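Side-chain contacts in putative phosphosugar isomerases (Salmonella typhimurium LT2, PDB 3FKJ), which probably binds a carbohydrate derivative, most likely a phosphorylated sugar, and may act as an isomerase: residues A[22-27]-A[174-179]; A[143-148]-A[196-201]; A[201-206]-A[290-295]. All blocks are in the same frame, centred on the assembly; numbering follows the deposited sequence.

Contact 1: A[22-27]-A[174-179]; sequences VAHENA and AQYDEL
H24 and Y176 come from opposite directions and meet through one hydrogen bond between helices 22-35 and 176-184 of this SIS-family protein. NE2 of H24 gives its N-H to OH of Y176 at 2.7 Å, and the bond is close to straight (165°). The rings themselves are turned obliquely, their planes 57° apart and their centroids 5.6 Å from each other; the contact is carried by NE2 and the hydroxyl, not by stacked ring faces. Y176 opens helix 176-184, directly after Q175 at the N-cap position. Its CG lies anti to the backbone N (chi1 -175°), which carries the ring out toward helix 22-35. The backbones stay well separated: the nearest CA pair, H24 CA to L179 CA, is 10.7 Å apart. Helix 155-170 lies behind both residues: E165 OE2 is also hydrogen-bonded to the Y176 hydroxyl, W161 lies against the imidazole with its ring at a shallow angle, and A168 touches the tyrosine. The hydroxyl is therefore gripped by a nitrogen and a carboxylate together, with a weak further bond from R28 NH1. It sits almost exactly in the imidazole plane, with OH of Y176 3.5 Å from CD2 of H24 and 3.8 Å from CE1 of H24.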
ATOM      1  N   VAL A  22     -23.957  11.279 -15.778  1.00 37.82           N
ATOM      2  CA  VAL A  22     -23.007  12.386 -15.875  1.00 37.45           C
ATOM      3  C   VAL A  22     -21.561  11.920 -15.783  1.00 37.33           C
ATOM      4  O   VAL A  22     -20.713  12.366 -16.571  1.00 34.53           O
ATOM      5  CB  VAL A  22     -23.245  13.414 -14.733  1.00 38.39           C
ATOM      6  CG1 VAL A  22     -22.108  14.441 -14.634  1.00 36.92           C
ATOM      7  CG2 VAL A  22     -24.575  14.095 -14.916  1.00 37.44           C
ATOM      8  N   ALA A  23     -21.283  11.040 -14.804  1.00 36.48           N
ATOM      9  CA  ALA A  23     -19.946  10.486 -14.610  1.00 36.36           C
ATOM     10  C   ALA A  23     -19.546   9.558 -15.772  1.00 35.39           C
ATOM     11  O   ALA A  23     -18.438   9.647 -16.271  1.00 35.05           O
ATOM     12  CB  ALA A  23     -19.846   9.756 -13.289  1.00 35.62           C
ATOM     13  N   HIS A  24     -20.443   8.676 -16.188  1.00 34.83           N
ATOM     14  CA  HIS A  24     -20.234   7.827 -17.380  1.00 36.50           C
ATOM     15  C   HIS A  24     -19.829   8.658 -18.614  1.00 36.62           C
ATOM     16  O   HIS A  24     -18.830   8.367 -19.243  1.00 38.14           O
ATOM     17  CB  HIS A  24     -21.512   7.049 -17.666  1.00 36.34           C
ATOM     18  CG  HIS A  24     -21.390   5.957 -18.685  1.00 39.37           C
ATOM     19  ND1 HIS A  24     -22.450   5.134 -18.995  1.00 40.87           N
ATOM     20  CD2 HIS A  24     -20.345   5.516 -19.427  1.00 36.98           C
ATOM     21  CE1 HIS A  24     -22.070   4.249 -19.901  1.00 43.55           C
ATOM     22  NE2 HIS A  24     -20.794   4.453 -20.171  1.00 38.43           N
ATOM     23  N   GLU A  25     -20.578   9.715 -18.921  1.00 35.60           N
ATOM     24  CA  GLU A  25     -20.296  10.507 -20.110  1.00 36.27           C
ATOM     25  C   GLU A  25     -19.000  11.298 -20.014  1.00 35.93           C
ATOM     26  O   GLU A  25     -18.258  11.370 -20.983  1.00 31.47           O
ATOM     27  CB  GLU A  25     -21.467  11.449 -20.421  1.00 34.55           C
ATOM     28  CG  GLU A  25     -21.650  11.748 -21.889  1.00 41.79           C
ATOM     29  CD  GLU A  25     -23.135  12.050 -22.296  1.00 43.84           C
ATOM     30  OE1 GLU A  25     -24.018  12.208 -21.414  1.00 45.92           O
ATOM     31  OE2 GLU A  25     -23.409  12.127 -23.512  1.00 51.12           O
ATOM     32  N   ASN A  26     -18.741  11.897 -18.850  1.00 37.50           N
ATOM     33  CA  ASN A  26     -17.470  12.587 -18.590  1.00 38.40           C
ATOM     34  C   ASN A  26     -16.281  11.676 -18.786  1.00 36.67           C
ATOM     35  O   ASN A  26     -15.358  11.990 -19.549  1.00 35.87           O
ATOM     36  CB  ASN A  26     -17.415  13.149 -17.159  1.00 40.57           C
ATOM     37  CG  ASN A  26     -18.133  14.489 -17.021  1.00 40.99           C
ATOM     38  OD1 ASN A  26     -18.504  15.122 -18.017  1.00 44.30           O
ATOM     39  ND2 ASN A  26     -18.323  14.924 -15.787  1.00 33.45           N
ATOM     40  N   ALA A  27     -16.313  10.540 -18.093  1.00 37.81           N
ATOM     41  CA  ALA A  27     -15.252   9.540 -18.194  1.00 36.13           C
ATOM     42  C   ALA A  27     -15.017   9.125 -19.631  1.00 35.14           C
ATOM     43  O   ALA A  27     -13.881   9.025 -20.104  1.00 33.28           O
ATOM     44  CB  ALA A  27     -15.600   8.308 -17.365  1.00 37.25           C
ATOM     45  N   ALA A 174     -15.876  -7.102 -21.776  1.00 38.19           N
ATOM     46  CA  ALA A 174     -17.122  -7.839 -22.056  1.00 37.84           C
ATOM     47  C   ALA A 174     -18.237  -7.459 -21.123  1.00 37.26           C
ATOM     48  O   ALA A 174     -19.369  -7.437 -21.540  1.00 39.15           O
ATOM     49  CB  ALA A 174     -16.893  -9.349 -21.988  1.00 38.95           C
ATOM     50  N   GLN A 175     -17.927  -7.152 -19.864  1.00 34.63           N
ATOM     51  CA  GLN A 175     -18.945  -6.728 -18.899  1.00 34.53           C
ATOM     52  C   GLN A 175     -19.221  -5.230 -18.803  1.00 34.32           C
ATOM     53  O   GLN A 175     -19.841  -4.759 -17.831  1.00 34.30           O
ATOM     54  CB  GLN A 175     -18.608  -7.277 -17.505  1.00 36.80           C
ATOM     55  CG  GLN A 175     -18.966  -8.747 -17.355  1.00 39.67           C
ATOM     56  CD  GLN A 175     -17.967  -9.633 -18.024  1.00 41.85           C
ATOM     57  OE1 GLN A 175     -16.778  -9.498 -17.793  1.00 39.59           O
ATOM     58  NE2 GLN A 175     -18.444 -10.569 -18.847  1.00 42.35           N
ATOM     59  N   TYR A 176     -18.806  -4.461 -19.800  1.00 34.02           N
ATOM     60  CA  TYR A 176     -19.064  -2.999 -19.791  1.00 33.03           C
ATOM     61  C   TYR A 176     -20.505  -2.615 -19.466  1.00 34.47           C
ATOM     62  O   TYR A 176     -20.772  -1.777 -18.579  1.00 32.23           O
ATOM     63  CB  TYR A 176     -18.678  -2.410 -21.146  1.00 33.26           C
ATOM     64  CG  TYR A 176     -18.775  -0.907 -21.283  1.00 34.05           C
ATOM     65  CD1 TYR A 176     -17.700  -0.099 -20.975  1.00 32.26           C
ATOM     66  CD2 TYR A 176     -19.943  -0.296 -21.756  1.00 35.68           C
ATOM     67  CE1 TYR A 176     -17.776   1.282 -21.123  1.00 26.71           C
ATOM     68  CE2 TYR A 176     -20.016   1.094 -21.912  1.00 35.59           C
ATOM     69  CZ  TYR A 176     -18.912   1.857 -21.602  1.00 30.99           C
ATOM     70  OH  TYR A 176     -18.953   3.200 -21.712  1.00 34.20           O
ATOM     71  N   ASP A 177     -21.432  -3.212 -20.207  1.00 36.10           N
ATOM     72  CA  ASP A 177     -22.835  -2.912 -20.045  1.00 37.09           C
ATOM     73  C   ASP A 177     -23.284  -3.334 -18.651  1.00 38.00           C
ATOM     74  O   ASP A 177     -24.064  -2.633 -18.011  1.00 38.31           O
ATOM     75  CB  ASP A 177     -23.680  -3.631 -21.122  1.00 39.84           C
ATOM     76  CG  ASP A 177     -23.568  -2.994 -22.517  1.00 38.23           C
ATOM     77  OD1 ASP A 177     -23.060  -1.863 -22.670  1.00 38.97           O
ATOM     78  OD2 ASP A 177     -24.015  -3.649 -23.479  1.00 47.60           O
ATOM     79  N   GLU A 178     -22.789  -4.478 -18.179  1.00 39.39           N
ATOM     80  CA  GLU A 178     -23.151  -4.978 -16.844  1.00 40.84           C
ATOM     81  C   GLU A 178     -22.727  -4.019 -15.728  1.00 39.90           C
ATOM     82  O   GLU A 178     -23.452  -3.830 -14.754  1.00 40.18           O
ATOM     83  CB  GLU A 178     -22.551  -6.366 -16.578  1.00 40.60           C
ATOM     84  CG  GLU A 178     -23.564  -7.476 -16.472  1.00 47.60           C
ATOM     85  CD  GLU A 178     -24.583  -7.268 -15.340  1.00 59.71           C
ATOM     86  OE1 GLU A 178     -25.763  -7.011 -15.657  1.00 60.04           O
ATOM     87  OE2 GLU A 178     -24.203  -7.366 -14.147  1.00 69.05           O
ATOM     88  N   LEU A 179     -21.556  -3.415 -15.877  1.00 39.42           N
ATOM     89  CA  LEU A 179     -21.016  -2.545 -14.837  1.00 38.66           C
ATOM     90  C   LEU A 179     -21.717  -1.180 -14.893  1.00 37.16           C
ATOM     91  O   LEU A 179     -22.000  -0.585 -13.860  1.00 35.41           O
ATOM     92  CB  LEU A 179     -19.490  -2.439 -14.954  1.00 37.95           C
ATOM     93  CG  LEU A 179     -18.673  -1.930 -13.744  1.00 39.43           C
ATOM     94  CD1 LEU A 179     -17.299  -2.503 -13.775  1.00 36.09           C
ATOM     95  CD2 LEU A 179     -18.606  -0.424 -13.708  1.00 27.68           C
TER

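Contact 2: A[143-148]-A[196-201]; sequences ARYPET and QVQEDA
Y145 and Q198 join at the ends of their side chains, a tyrosine hydroxyl receiving an amide N-H across the surface of the protein. The tyrosine belongs to a type VIa turn: the peptide bond before P146 is cis, and E147 N is hydrogen-bonded to R144 O at 2.9 Å. From CB of Y145 the side chain leaves with CG anti to the backbone N (chi1 -174°), placing CG beside the residue's own carbonyl carbon and the ring against the following proline. CB of P146 lies 4.2 Å above the plane of the Y145 ring, over its centre, the aromatic-proline packing that commonly accompanies a cis bond. Farther along, the ring rests on D322, V323 and L326 of helix 313-331. At the tip, OH of Y145 accepts a hydrogen bond from NE2 of Q198 at 3.1 Å, nearly linear at 174°. The hydroxyl lies practically in the amide plane, and amide and ring are themselves close to coplanar, 18° apart. OE1 of Q198 stays back, 4.0 Å from OH of Y145. The glutamine comes from the opposite direction, its chain folded at chi2, and its NE2 also makes a weak hydrogen bond to Q194 O. The turn lies between strand 136-139 and helix 155-170, and Q198 is on the first turn of helix 198-208; helix 313-331 serves both partners, carrying the Y145 ring on one stretch of its surface and meeting V197, the neighbour of Q198, through V323.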
ATOM      1  N   ALA A 143     -21.067  15.735  -0.450  1.00 38.28           N
ATOM      2  CA  ALA A 143     -21.725  16.366   0.694  1.00 37.21           C
ATOM      3  C   ALA A 143     -21.299  15.681   1.995  1.00 36.86           C
ATOM      4  O   ALA A 143     -20.905  14.523   1.997  1.00 38.91           O
ATOM      5  CB  ALA A 143     -23.224  16.305   0.562  1.00 33.16           C
ATOM      6  N   ARG A 144     -21.449  16.413   3.092  1.00 36.77           N
ATOM      7  CA  ARG A 144     -21.242  15.908   4.432  1.00 36.52           C
ATOM      8  C   ARG A 144     -22.480  15.206   4.996  1.00 35.03           C
ATOM      9  O   ARG A 144     -23.489  15.844   5.300  1.00 34.51           O
ATOM     10  CB  ARG A 144     -20.840  17.064   5.324  1.00 36.56           C
ATOM     11  CG  ARG A 144     -20.569  16.691   6.748  1.00 41.08           C
ATOM     12  CD  ARG A 144     -20.097  17.927   7.496  1.00 48.21           C
ATOM     13  NE  ARG A 144     -18.782  18.327   6.994  1.00 56.54           N
ATOM     14  CZ  ARG A 144     -18.306  19.565   7.004  1.00 61.64           C
ATOM     15  NH1 ARG A 144     -19.023  20.573   7.508  1.00 62.41           N
ATOM     16  NH2 ARG A 144     -17.095  19.791   6.514  1.00 60.66           N
ATOM     17  N   TYR A 145     -22.363  13.883   5.157  1.00 33.41           N
ATOM     18  CA  TYR A 145     -23.404  13.040   5.740  1.00 34.35           C
ATOM     19  C   TYR A 145     -23.892  13.748   7.016  1.00 36.06           C
ATOM     20  O   TYR A 145     -23.071  14.198   7.826  1.00 35.32           O
ATOM     21  CB  TYR A 145     -22.881  11.606   6.036  1.00 32.48           C
ATOM     22  CG  TYR A 145     -23.964  10.663   6.506  1.00 34.67           C
ATOM     23  CD1 TYR A 145     -24.882  10.094   5.597  1.00 38.91           C
ATOM     24  CD2 TYR A 145     -24.139  10.400   7.864  1.00 36.54           C
ATOM     25  CE1 TYR A 145     -25.936   9.265   6.047  1.00 37.81           C
ATOM     26  CE2 TYR A 145     -25.194   9.595   8.323  1.00 38.24           C
ATOM     27  CZ  TYR A 145     -26.077   9.018   7.411  1.00 41.19           C
ATOM     28  OH  TYR A 145     -27.091   8.202   7.892  1.00 39.40           O
ATOM     29  N   PRO A 146     -25.216  13.831   7.221  1.00 35.92           N
ATOM     30  CA  PRO A 146     -26.354  13.187   6.558  1.00 35.90           C
ATOM     31  C   PRO A 146     -26.869  13.845   5.245  1.00 36.24           C
ATOM     32  O   PRO A 146     -27.835  13.343   4.621  1.00 33.41           O
ATOM     33  CB  PRO A 146     -27.413  13.230   7.649  1.00 36.33           C
ATOM     34  CG  PRO A 146     -27.130  14.482   8.373  1.00 35.88           C
ATOM     35  CD  PRO A 146     -25.662  14.693   8.332  1.00 35.02           C
ATOM     36  N   GLU A 147     -26.224  14.929   4.824  1.00 36.19           N
ATOM     37  CA  GLU A 147     -26.465  15.468   3.497  1.00 38.37           C
ATOM     38  C   GLU A 147     -25.869  14.478   2.512  1.00 37.28           C
ATOM     39  O   GLU A 147     -24.913  13.809   2.805  1.00 36.49           O
ATOM     40  CB  GLU A 147     -25.856  16.865   3.334  1.00 39.94           C
ATOM     41  CG  GLU A 147     -26.136  17.797   4.519  1.00 45.38           C
ATOM     42  CD  GLU A 147     -26.610  19.182   4.119  1.00 48.74           C
ATOM     43  OE1 GLU A 147     -25.954  19.823   3.272  1.00 53.83           O
ATOM     44  OE2 GLU A 147     -27.638  19.643   4.671  1.00 59.02           O
ATOM     45  N   THR A 148     -26.498  14.320   1.369  1.00 38.68           N
ATOM     46  CA  THR A 148     -26.041  13.350   0.397  1.00 38.72           C
ATOM     47  C   THR A 148     -26.107  13.969  -1.010  1.00 38.20           C
ATOM     48  O   THR A 148     -26.705  15.024  -1.212  1.00 36.04           O
ATOM     49  CB  THR A 148     -26.883  12.060   0.479  1.00 37.83           C
ATOM     50  OG1 THR A 148     -28.247  12.389   0.301  1.00 38.84           O
ATOM     51  CG2 THR A 148     -26.739  11.389   1.824  1.00 40.38           C
ATOM     52  N   GLN A 196     -30.395   0.540   6.402  1.00 36.72           N
ATOM     53  CA  GLN A 196     -30.237  -0.736   7.086  1.00 37.80           C
ATOM     54  C   GLN A 196     -29.274  -0.728   8.286  1.00 38.47           C
ATOM     55  O   GLN A 196     -29.472  -1.493   9.225  1.00 38.57           O
ATOM     56  CB  GLN A 196     -29.795  -1.765   6.046  1.00 39.44           C
ATOM     57  CG  GLN A 196     -29.519  -3.168   6.527  1.00 40.19           C
ATOM     58  CD  GLN A 196     -29.247  -4.107   5.358  1.00 43.31           C
ATOM     59  OE1 GLN A 196     -29.308  -3.709   4.180  1.00 47.44           O
ATOM     60  NE2 GLN A 196     -28.944  -5.359   5.673  1.00 42.83           N
ATOM     61  N   VAL A 197     -28.241   0.125   8.278  1.00 38.94           N
ATOM     62  CA  VAL A 197     -27.213   0.086   9.342  1.00 37.74           C
ATOM     63  C   VAL A 197     -27.427   1.068  10.512  1.00 40.06           C
ATOM     64  O   VAL A 197     -26.616   1.083  11.447  1.00 40.34           O
ATOM     65  CB  VAL A 197     -25.810   0.324   8.771  1.00 38.15           C
ATOM     66  CG1 VAL A 197     -25.533  -0.661   7.642  1.00 29.89           C
ATOM     67  CG2 VAL A 197     -25.658   1.748   8.313  1.00 32.44           C
ATOM     68  N   GLN A 198     -28.501   1.864  10.471  1.00 39.98           N
ATOM     69  CA  GLN A 198     -28.745   2.908  11.486  1.00 41.58           C
ATOM     70  C   GLN A 198     -28.708   2.348  12.890  1.00 40.96           C
ATOM     71  O   GLN A 198     -28.117   2.935  13.783  1.00 39.65           O
ATOM     72  CB  GLN A 198     -30.101   3.598  11.297  1.00 42.19           C
ATOM     73  CG  GLN A 198     -30.276   4.340   9.965  1.00 46.06           C
ATOM     74  CD  GLN A 198     -29.304   5.490   9.777  1.00 50.92           C
ATOM     75  OE1 GLN A 198     -28.902   6.146  10.747  1.00 51.40           O
ATOM     76  NE2 GLN A 198     -28.914   5.744   8.516  1.00 45.93           N
ATOM     77  N   GLU A 199     -29.353   1.209  13.086  1.00 41.30           N
ATOM     78  CA  GLU A 199     -29.471   0.641  14.423  1.00 41.31           C
ATOM     79  C   GLU A 199     -28.125   0.114  14.868  1.00 38.82           C
ATOM     80  O   GLU A 199     -27.651   0.437  15.950  1.00 36.15           O
ATOM     81  CB  GLU A 199     -30.502  -0.489  14.423  1.00 42.83           C
ATOM     82  CG  GLU A 199     -30.996  -0.913  15.789  1.00 47.57           C
ATOM     83  CD  GLU A 199     -32.301  -1.724  15.727  1.00 59.06           C
ATOM     84  OE1 GLU A 199     -32.782  -2.042  14.613  1.00 57.61           O
ATOM     85  OE2 GLU A 199     -32.857  -2.048  16.804  1.00 66.89           O
ATOM     86  N   ASP A 200     -27.507  -0.694  14.011  1.00 36.94           N
ATOM     87  CA  ASP A 200     -26.183  -1.251  14.313  1.00 36.30           C
ATOM     88  C   ASP A 200     -25.161  -0.148  14.630  1.00 35.09           C
ATOM     89  O   ASP A 200     -24.394  -0.287  15.577  1.00 35.08           O
ATOM     90  CB  ASP A 200     -25.685  -2.147  13.172  1.00 33.80           C
ATOM     91  CG  ASP A 200     -24.440  -2.943  13.554  1.00 34.69           C
ATOM     92  OD1 ASP A 200     -24.493  -3.677  14.547  1.00 30.62           O
ATOM     93  OD2 ASP A 200     -23.399  -2.832  12.862  1.00 32.49           O
ATOM     94  N   ALA A 201     -25.203   0.943  13.863  1.00 35.86           N
ATOM     95  CA  ALA A 201     -24.280   2.072  14.003  1.00 36.13           C
ATOM     96  C   ALA A 201     -24.392   2.725  15.365  1.00 36.59           C
ATOM     97  O   ALA A 201     -23.382   3.090  15.966  1.00 36.72           O
ATOM     98  CB  ALA A 201     -24.541   3.090  12.915  1.00 36.30           C
TER

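Contact 3: A[201-206]-A[290-295]; sequences AQRFAA and KLQLID
R203 and F204, consecutive residues of helix 198-208, both close on Q292 of strand 290-295, the edge strand within this chain of the four-stranded parallel sheet. The arginine runs an uneven course: CG is anti to the backbone N, but the chain then bends at chi2 (-110°) and again at chi3, both away from the staggered positions, bends that bring the guanidinium alongside the Q292 amide. There NH2 of R203 donates to OE1 of Q292 at 3.0 Å, in the carbonyl plane and on a lone pair, with a C=O...donor angle of 136°. Guanidinium and amide are almost coplanar, 6° apart. Q292 points its CB at the helix and kinks at chi2, setting its aliphatic part against the phenylalanine: CG of Q292 is 3.8 Å from CD1 of F204, while OE1 of Q292 comes within 3.5 Å of the same CD1. The F204 ring in turn packs edge-to-face with Y324 of helix 313-331. D200 completes the polar group, its OD2 hydrogen-bonded to Q292 NE2 and its OD1 in a salt bridge with R203 NH2; E207 holds R203 NE. Both ends of the buried amide are thus satisfied. The carboxylates of D200 and E207 probably balance the guanidinium charge and restrict its rotation, and with R203 giving to OE1 and D200 taking from NE2, the amide is held in one of its two flips.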
ATOM      1  N   ALA A 201     -25.203   0.943  13.863  1.00 35.86           N
ATOM      2  CA  ALA A 201     -24.280   2.072  14.003  1.00 36.13           C
ATOM      3  C   ALA A 201     -24.392   2.725  15.365  1.00 36.59           C
ATOM      4  O   ALA A 201     -23.382   3.090  15.966  1.00 36.72           O
ATOM      5  CB  ALA A 201     -24.541   3.090  12.915  1.00 36.30           C
ATOM      6  N   GLN A 202     -25.625   2.869  15.842  1.00 37.24           N
ATOM      7  CA  GLN A 202     -25.907   3.386  17.192  1.00 37.06           C
ATOM      8  C   GLN A 202     -25.312   2.530  18.294  1.00 35.64           C
ATOM      9  O   GLN A 202     -24.801   3.022  19.290  1.00 33.51           O
ATOM     10  CB  GLN A 202     -27.425   3.481  17.425  1.00 37.44           C
ATOM     11  CG  GLN A 202     -28.097   4.638  16.731  1.00 40.36           C
ATOM     12  CD  GLN A 202     -27.277   5.902  16.851  1.00 44.97           C
ATOM     13  OE1 GLN A 202     -26.888   6.287  17.949  1.00 51.05           O
ATOM     14  NE2 GLN A 202     -26.962   6.527  15.716  1.00 37.80           N
ATOM     15  N   ARG A 203     -25.428   1.233  18.105  1.00 36.90           N
ATOM     16  CA  ARG A 203     -25.021   0.249  19.082  1.00 38.16           C
ATOM     17  C   ARG A 203     -23.460   0.190  19.096  1.00 38.41           C
ATOM     18  O   ARG A 203     -22.810   0.121  20.164  1.00 38.77           O
ATOM     19  CB  ARG A 203     -25.760  -1.042  18.683  1.00 39.37           C
ATOM     20  CG  ARG A 203     -25.486  -2.290  19.460  1.00 45.18           C
ATOM     21  CD  ARG A 203     -24.709  -3.312  18.604  1.00 50.04           C
ATOM     22  NE  ARG A 203     -23.281  -3.266  18.900  1.00 48.04           N
ATOM     23  CZ  ARG A 203     -22.285  -3.064  18.030  1.00 44.44           C
ATOM     24  NH1 ARG A 203     -21.046  -3.032  18.511  1.00 46.68           N
ATOM     25  NH2 ARG A 203     -22.484  -2.922  16.704  1.00 41.32           N
ATOM     26  N   PHE A 204     -22.878   0.288  17.901  1.00 36.82           N
ATOM     27  CA  PHE A 204     -21.442   0.455  17.697  1.00 34.39           C
ATOM     28  C   PHE A 204     -20.863   1.688  18.420  1.00 33.58           C
ATOM     29  O   PHE A 204     -19.895   1.571  19.214  1.00 32.97           O
ATOM     30  CB  PHE A 204     -21.169   0.538  16.193  1.00 34.12           C
ATOM     31  CG  PHE A 204     -19.776   0.970  15.842  1.00 33.01           C
ATOM     32  CD1 PHE A 204     -18.735   0.061  15.825  1.00 32.89           C
ATOM     33  CD2 PHE A 204     -19.504   2.288  15.519  1.00 31.88           C
ATOM     34  CE1 PHE A 204     -17.480   0.447  15.505  1.00 31.72           C
ATOM     35  CE2 PHE A 204     -18.217   2.679  15.175  1.00 33.68           C
ATOM     36  CZ  PHE A 204     -17.213   1.769  15.165  1.00 31.44           C
ATOM     37  N   ALA A 205     -21.438   2.856  18.131  1.00 32.19           N
ATOM     38  CA  ALA A 205     -21.044   4.116  18.779  1.00 31.49           C
ATOM     39  C   ALA A 205     -21.030   3.981  20.304  1.00 31.62           C
ATOM     40  O   ALA A 205     -20.017   4.266  20.936  1.00 30.40           O
ATOM     41  CB  ALA A 205     -21.966   5.221  18.359  1.00 31.55           C
ATOM     42  N   ALA A 206     -22.136   3.501  20.890  1.00 32.27           N
ATOM     43  CA  ALA A 206     -22.226   3.342  22.350  1.00 31.38           C
ATOM     44  C   ALA A 206     -21.162   2.367  22.888  1.00 31.92           C
ATOM     45  O   ALA A 206     -20.568   2.604  23.941  1.00 30.99           O
ATOM     46  CB  ALA A 206     -23.621   2.913  22.792  1.00 28.59           C
ATOM     47  N   LYS A 290     -12.751  -7.853  19.727  1.00 34.18           N
ATOM     48  CA  LYS A 290     -13.908  -6.985  19.609  1.00 33.44           C
ATOM     49  C   LYS A 290     -14.121  -6.666  18.160  1.00 33.30           C
ATOM     50  O   LYS A 290     -13.504  -5.747  17.629  1.00 32.91           O
ATOM     51  CB  LYS A 290     -13.707  -5.686  20.390  1.00 32.57           C
ATOM     52  CG  LYS A 290     -14.971  -4.851  20.499  1.00 30.75           C
ATOM     53  CD  LYS A 290     -14.715  -3.582  21.272  1.00 34.63           C
ATOM     54  CE  LYS A 290     -15.981  -2.860  21.617  1.00 30.84           C
ATOM     55  NZ  LYS A 290     -15.763  -1.991  22.777  1.00 36.18           N
ATOM     56  N   LEU A 291     -15.007  -7.424  17.524  1.00 33.55           N
ATOM     57  CA  LEU A 291     -15.159  -7.356  16.072  1.00 34.05           C
ATOM     58  C   LEU A 291     -16.436  -6.617  15.689  1.00 33.14           C
ATOM     59  O   LEU A 291     -17.496  -6.961  16.146  1.00 32.82           O
ATOM     60  CB  LEU A 291     -15.122  -8.770  15.468  1.00 33.49           C
ATOM     61  CG  LEU A 291     -15.406  -8.928  13.960  1.00 37.26           C
ATOM     62  CD1 LEU A 291     -14.470  -8.066  13.090  1.00 32.59           C
ATOM     63  CD2 LEU A 291     -15.353 -10.414  13.570  1.00 34.75           C
ATOM     64  N   GLN A 292     -16.308  -5.572  14.875  1.00 35.13           N
ATOM     65  CA  GLN A 292     -17.432  -4.985  14.146  1.00 32.76           C
ATOM     66  C   GLN A 292     -17.274  -5.464  12.716  1.00 30.60           C
ATOM     67  O   GLN A 292     -16.289  -5.118  12.031  1.00 30.14           O
ATOM     68  CB  GLN A 292     -17.388  -3.459  14.168  1.00 33.47           C
ATOM     69  CG  GLN A 292     -18.438  -2.776  13.256  1.00 31.67           C
ATOM     70  CD  GLN A 292     -19.860  -3.006  13.759  1.00 31.98           C
ATOM     71  OE1 GLN A 292     -20.081  -3.100  14.953  1.00 31.13           O
ATOM     72  NE2 GLN A 292     -20.818  -3.117  12.843  1.00 27.58           N
ATOM     73  N   LEU A 293     -18.209  -6.294  12.284  1.00 30.36           N
ATOM     74  CA  LEU A 293     -18.243  -6.759  10.916  1.00 32.04           C
ATOM     75  C   LEU A 293     -19.161  -5.860  10.097  1.00 33.94           C
ATOM     76  O   LEU A 293     -20.282  -5.603  10.488  1.00 32.40           O
ATOM     77  CB  LEU A 293     -18.729  -8.207  10.876  1.00 31.52           C
ATOM     78  CG  LEU A 293     -18.701  -8.928   9.523  1.00 29.69           C
ATOM     79  CD1 LEU A 293     -17.331  -8.880   8.842  1.00 26.19           C
ATOM     80  CD2 LEU A 293     -19.157 -10.353   9.746  1.00 33.91           C
ATOM     81  N   ILE A 294     -18.671  -5.360   8.971  1.00 33.52           N
ATOM     82  CA  ILE A 294     -19.531  -4.688   7.989  1.00 32.43           C
ATOM     83  C   ILE A 294     -19.385  -5.440   6.673  1.00 32.33           C
ATOM     84  O   ILE A 294     -18.341  -5.391   6.037  1.00 30.11           O
ATOM     85  CB  ILE A 294     -19.157  -3.203   7.839  1.00 32.12           C
ATOM     86  CG1 ILE A 294     -19.229  -2.513   9.231  1.00 32.38           C
ATOM     87  CG2 ILE A 294     -20.086  -2.541   6.830  1.00 30.41           C
ATOM     88  CD1 ILE A 294     -18.759  -1.081   9.275  1.00 31.18           C
ATOM     89  N   ASP A 295     -20.446  -6.152   6.281  1.00 34.55           N
ATOM     90  CA  ASP A 295     -20.377  -7.092   5.169  1.00 34.53           C
ATOM     91  C   ASP A 295     -21.068  -6.530   3.936  1.00 35.18           C
ATOM     92  O   ASP A 295     -22.285  -6.308   3.962  1.00 31.99           O
ATOM     93  CB  ASP A 295     -21.029  -8.428   5.573  1.00 34.87           C
ATOM     94  CG  ASP A 295     -20.890  -9.509   4.483  1.00 38.34           C
ATOM     95  OD1 ASP A 295     -20.234  -9.247   3.434  1.00 35.83           O
ATOM     96  OD2 ASP A 295     -21.420 -10.627   4.683  1.00 36.70           O
TER

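How the contacts relate
From the N terminus, helix 22-35 enters contact 1, which closes a loop of 146 residues containing all five strands of the first parallel sheet. Contact 2 opens inside that loop, at 143-148, and closes beyond it at 196-201, so the two cross; their centres are 27 Å apart and they do not touch. Contact 2 ties the turn after the first sheet to the helix leading into the second. Contact 3 follows in series, closing an 83-residue loop from helix 198-208 to the last strand of the second sheet. Contacts 2 and 3 share A201, and their centres lie 13 Å apart.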